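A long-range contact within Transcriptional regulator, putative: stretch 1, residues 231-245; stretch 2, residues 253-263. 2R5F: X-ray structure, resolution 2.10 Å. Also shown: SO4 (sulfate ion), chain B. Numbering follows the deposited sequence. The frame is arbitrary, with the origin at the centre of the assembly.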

# COMPACT_ATOMS: atom_id res chain seq x y z
N ALA A 231 -3.16 -4.42 4.64
CA ALA A 231 -3.73 -3.93 5.90
C ALA A 231 -4.53 -5.00 6.64
O ALA A 231 -5.29 -5.73 6.05
CB ALA A 231 -4.66 -2.74 5.60
N GLY A 232 -4.37 -5.05 7.95
CA GLY A 232 -5.18 -5.89 8.82
C GLY A 232 -5.14 -5.38 10.24
O GLY A 232 -4.30 -4.56 10.58
N GLY A 233 -6.03 -5.88 11.09
CA GLY A 233 -6.14 -5.40 12.46
C GLY A 233 -7.59 -5.01 12.74
O GLY A 233 -8.24 -4.39 11.90
N VAL A 234 -8.10 -5.35 13.92
CA VAL A 234 -9.53 -5.14 14.12
C VAL A 234 -9.87 -3.64 14.07
O VAL A 234 -10.97 -3.28 13.65
CB VAL A 234 -10.12 -5.90 15.35
CG1 VAL A 234 -9.81 -5.18 16.69
CG2 VAL A 234 -11.63 -6.13 15.14
N ARG A 235 -8.89 -2.80 14.40
CA ARG A 235 -9.07 -1.34 14.38
C ARG A 235 -9.13 -0.71 12.98
O ARG A 235 -9.52 0.45 12.82
CB ARG A 235 -7.96 -0.66 15.19
CG ARG A 235 -7.87 -1.13 16.62
CD ARG A 235 -7.50 0.01 17.56
NE ARG A 235 -8.67 0.74 18.07
CZ ARG A 235 -8.87 2.06 17.93
NH1 ARG A 235 -7.99 2.81 17.27
NH2 ARG A 235 -9.96 2.63 18.45
N LYS A 236 -8.78 -1.49 11.97
CA LYS A 236 -8.67 -1.00 10.61
C LYS A 236 -9.88 -1.34 9.73
O LYS A 236 -10.00 -0.78 8.64
CB LYS A 236 -7.43 -1.59 9.93
CG LYS A 236 -6.11 -1.12 10.48
CD LYS A 236 -5.16 -0.94 9.34
CE LYS A 236 -3.76 -0.69 9.83
NZ LYS A 236 -2.88 -0.53 8.67
N VAL A 237 -10.75 -2.24 10.20
CA VAL A 237 -11.91 -2.72 9.41
C VAL A 237 -12.73 -1.59 8.72
O VAL A 237 -12.88 -1.60 7.49
CB VAL A 237 -12.78 -3.76 10.22
CG1 VAL A 237 -13.97 -4.25 9.42
CG2 VAL A 237 -11.94 -4.96 10.66
N GLN A 238 -13.23 -0.61 9.48
CA GLN A 238 -14.01 0.49 8.91
C GLN A 238 -13.21 1.27 7.85
O GLN A 238 -13.75 1.68 6.81
CB GLN A 238 -14.48 1.44 10.00
CG GLN A 238 -15.57 2.41 9.53
CD GLN A 238 -15.79 3.56 10.47
OE1 GLN A 238 -14.87 3.97 11.19
NE2 GLN A 238 -17.00 4.10 10.47
N ALA A 239 -11.92 1.46 8.13
CA ALA A 239 -10.98 2.12 7.24
C ALA A 239 -10.81 1.35 5.94
O ALA A 239 -10.92 1.93 4.86
CB ALA A 239 -9.63 2.31 7.92
N ILE A 240 -10.54 0.06 6.05
CA ILE A 240 -10.40 -0.83 4.88
C ILE A 240 -11.70 -0.93 4.06
O ILE A 240 -11.66 -0.88 2.82
CB ILE A 240 -9.91 -2.21 5.30
CG1 ILE A 240 -8.51 -2.08 5.97
CG2 ILE A 240 -9.80 -3.15 4.09
CD1 ILE A 240 -8.15 -3.29 6.80
N LYS A 241 -12.84 -1.07 4.74
CA LYS A 241 -14.13 -1.07 4.03
C LYS A 241 -14.36 0.23 3.25
O LYS A 241 -14.84 0.20 2.10
CB LYS A 241 -15.29 -1.35 4.97
CG LYS A 241 -16.66 -1.07 4.36
CD LYS A 241 -17.76 -1.77 5.13
CE LYS A 241 -19.11 -1.02 4.92
NZ LYS A 241 -20.22 -1.86 5.39
N GLY A 242 -14.06 1.37 3.89
CA GLY A 242 -14.05 2.68 3.22
C GLY A 242 -13.21 2.69 1.94
O GLY A 242 -13.70 3.13 0.87
N ALA A 243 -11.97 2.20 2.04
CA ALA A 243 -11.07 2.09 0.88
C ALA A 243 -11.65 1.15 -0.20
O ALA A 243 -11.63 1.50 -1.37
CB ALA A 243 -9.67 1.63 1.29
N LEU A 244 -12.20 -0.00 0.22
CA LEU A 244 -12.91 -0.94 -0.66
C LEU A 244 -14.12 -0.33 -1.33
O LEU A 244 -14.35 -0.53 -2.55
CB LEU A 244 -13.36 -2.16 0.13
CG LEU A 244 -12.27 -3.15 0.58
CD1 LEU A 244 -12.88 -4.21 1.47
CD2 LEU A 244 -11.58 -3.75 -0.60
N LEU A 245 -14.91 0.41 -0.55
CA LEU A 245 -16.11 1.06 -1.09
C LEU A 245 -15.81 2.22 -2.02
O LEU A 245 -16.64 2.56 -2.90
CB LEU A 245 -17.09 1.50 0.00
CG LEU A 245 -17.91 0.42 0.71
CD1 LEU A 245 -19.07 1.06 1.44
CD2 LEU A 245 -18.40 -0.62 -0.27
N ILE A 253 -4.49 -7.76 0.60
CA ILE A 253 -3.94 -8.83 1.43
C ILE A 253 -4.18 -8.48 2.90
O ILE A 253 -3.80 -7.40 3.35
CB ILE A 253 -2.44 -9.04 1.18
CG1 ILE A 253 -2.19 -9.31 -0.33
CG2 ILE A 253 -1.95 -10.18 2.08
CD1 ILE A 253 -0.68 -9.35 -0.72
N THR A 254 -4.84 -9.39 3.62
CA THR A 254 -5.28 -9.11 4.97
C THR A 254 -5.37 -10.39 5.76
O THR A 254 -5.30 -11.49 5.21
CB THR A 254 -6.67 -8.34 4.97
OG1 THR A 254 -6.89 -7.82 6.28
CG2 THR A 254 -7.85 -9.22 4.57
N ASP A 255 -5.55 -10.29 7.06
CA ASP A 255 -5.63 -11.49 7.92
C ASP A 255 -7.06 -12.03 8.02
O ASP A 255 -8.01 -11.36 7.60
CB ASP A 255 -5.08 -11.16 9.32
CG ASP A 255 -5.85 -10.02 9.97
OD1 ASP A 255 -5.70 -8.88 9.50
OD2 ASP A 255 -6.62 -10.27 10.91
N VAL A 256 -7.22 -13.22 8.61
CA VAL A 256 -8.53 -13.86 8.78
C VAL A 256 -9.51 -13.03 9.62
O VAL A 256 -10.66 -12.91 9.27
CB VAL A 256 -8.44 -15.29 9.50
CG1 VAL A 256 -9.81 -15.95 9.52
CG2 VAL A 256 -7.49 -16.19 8.85
N GLY A 257 -9.07 -12.51 10.75
CA GLY A 257 -9.99 -11.79 11.65
C GLY A 257 -10.54 -10.59 10.93
O GLY A 257 -11.75 -10.36 10.94
N THR A 258 -9.65 -9.83 10.28
CA THR A 258 -10.04 -8.67 9.51
C THR A 258 -11.00 -9.04 8.40
O THR A 258 -11.99 -8.37 8.20
CB THR A 258 -8.81 -7.92 8.90
OG1 THR A 258 -7.92 -7.54 9.97
CG2 THR A 258 -9.26 -6.65 8.15
N ALA A 259 -10.68 -10.10 7.66
CA ALA A 259 -11.49 -10.54 6.55
C ALA A 259 -12.88 -10.92 7.03
O ALA A 259 -13.86 -10.65 6.36
CB ALA A 259 -10.82 -11.72 5.84
N ARG A 260 -12.95 -11.55 8.21
CA ARG A 260 -14.22 -11.89 8.84
C ARG A 260 -15.00 -10.65 9.30
O ARG A 260 -16.19 -10.58 9.11
CB ARG A 260 -14.03 -12.94 9.94
CG ARG A 260 -13.90 -14.39 9.38
CD ARG A 260 -13.53 -15.45 10.43
NE ARG A 260 -13.24 -16.76 9.81
CZ ARG A 260 -12.58 -17.76 10.42
NH1 ARG A 260 -12.35 -18.91 9.77
NH2 ARG A 260 -12.13 -17.61 11.66
N GLY A 261 -14.31 -9.68 9.90
CA GLY A 261 -14.93 -8.39 10.21
C GLY A 261 -15.58 -7.65 9.04
O GLY A 261 -16.67 -7.08 9.18
N LEU A 262 -14.88 -7.66 7.89
CA LEU A 262 -15.36 -7.12 6.60
C LEU A 262 -16.48 -7.93 5.94
O LEU A 262 -17.20 -7.42 5.10
CB LEU A 262 -14.18 -7.04 5.60
CG LEU A 262 -13.10 -5.97 5.82
CD1 LEU A 262 -11.83 -6.25 5.05
CD2 LEU A 262 -13.63 -4.59 5.52
N GLY A 263 -16.61 -9.21 6.34
CA GLY A 263 -17.27 -10.26 5.56
C GLY A 263 -18.76 -10.41 5.78
O GLY A 263 -19.31 -9.73 6.63
S SO4 B . 0.59 0.76 8.48
O1 SO4 B . -0.62 1.27 9.10
O2 SO4 B . 1.02 -0.49 9.08
O3 SO4 B . 0.41 0.54 7.07
O4 SO4 B . 1.69 1.69 8.74

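The backbone of Gly-232 and Gly-233 lies directly on a helix cap, and one threonine hydroxyl joins the two. Thr-258 OG1 accepts from Gly-233 N (2.8 Å, 164° at the hydrogen) and donates to Asp-255 OD1 (2.6 Å), so its single proton points into the cap while a lone pair receives the loop. Asp-255, with chi1 in p, is the N-cap of helix 256-262; its OD2 accepts from Thr-258 N at 3.1 Å. Glycine suits both loop positions. At Gly-232, whose CA is 3.1 Å from Asp-255 OD1, an ideal CB would fall 2.0 Å from that same oxygen, a clash. At Gly-233, phi/psi of 127/138° would jam a CB against the preceding carbonyl.

One residue earlier, the loop meets the end of strand 253-255. Thr-254 OG1 donates to Ala-231 O at a short 2.6 Å, and Ala-231 N makes a weak bond to Ile-253 O at 3.3 Å. The buried threonine hydroxyl thus satisfies a backbone carbonyl.

Beyond the polar end the contact is apolar. Helices 237-245 and 256-262 cross at -64°, their axes 9.8 Å apart at closest approach. Leu-262 (chi1 m, chi2 t) is the knob, set among Val-237, Ile-240, Lys-241 and Leu-244, and has the largest covered area, 91 Å² of the 441 Å² buried in all. Leu-262 CD1 lies 3.8 Å from Ile-240 CG2; Leu-262 CD2 is 3.7 Å from Lys-241 CB, 3.9 Å from Val-237 CG1 and 4.1 Å from Leu-244 CD1. Lys-241 lends its aliphatic base to this pocket while its end leads away. Thr-258 also contributes its methyl: CG2 packs 3.8 Å from Ile-240 CD1 and 4.0 Å from Val-237 CG2. Gly-261 lets Val-237 come close, CG1 resting 3.8 Å from Gly-261 C; an ideal CB there would be a tight 3.2 Å from Val-237 CG2.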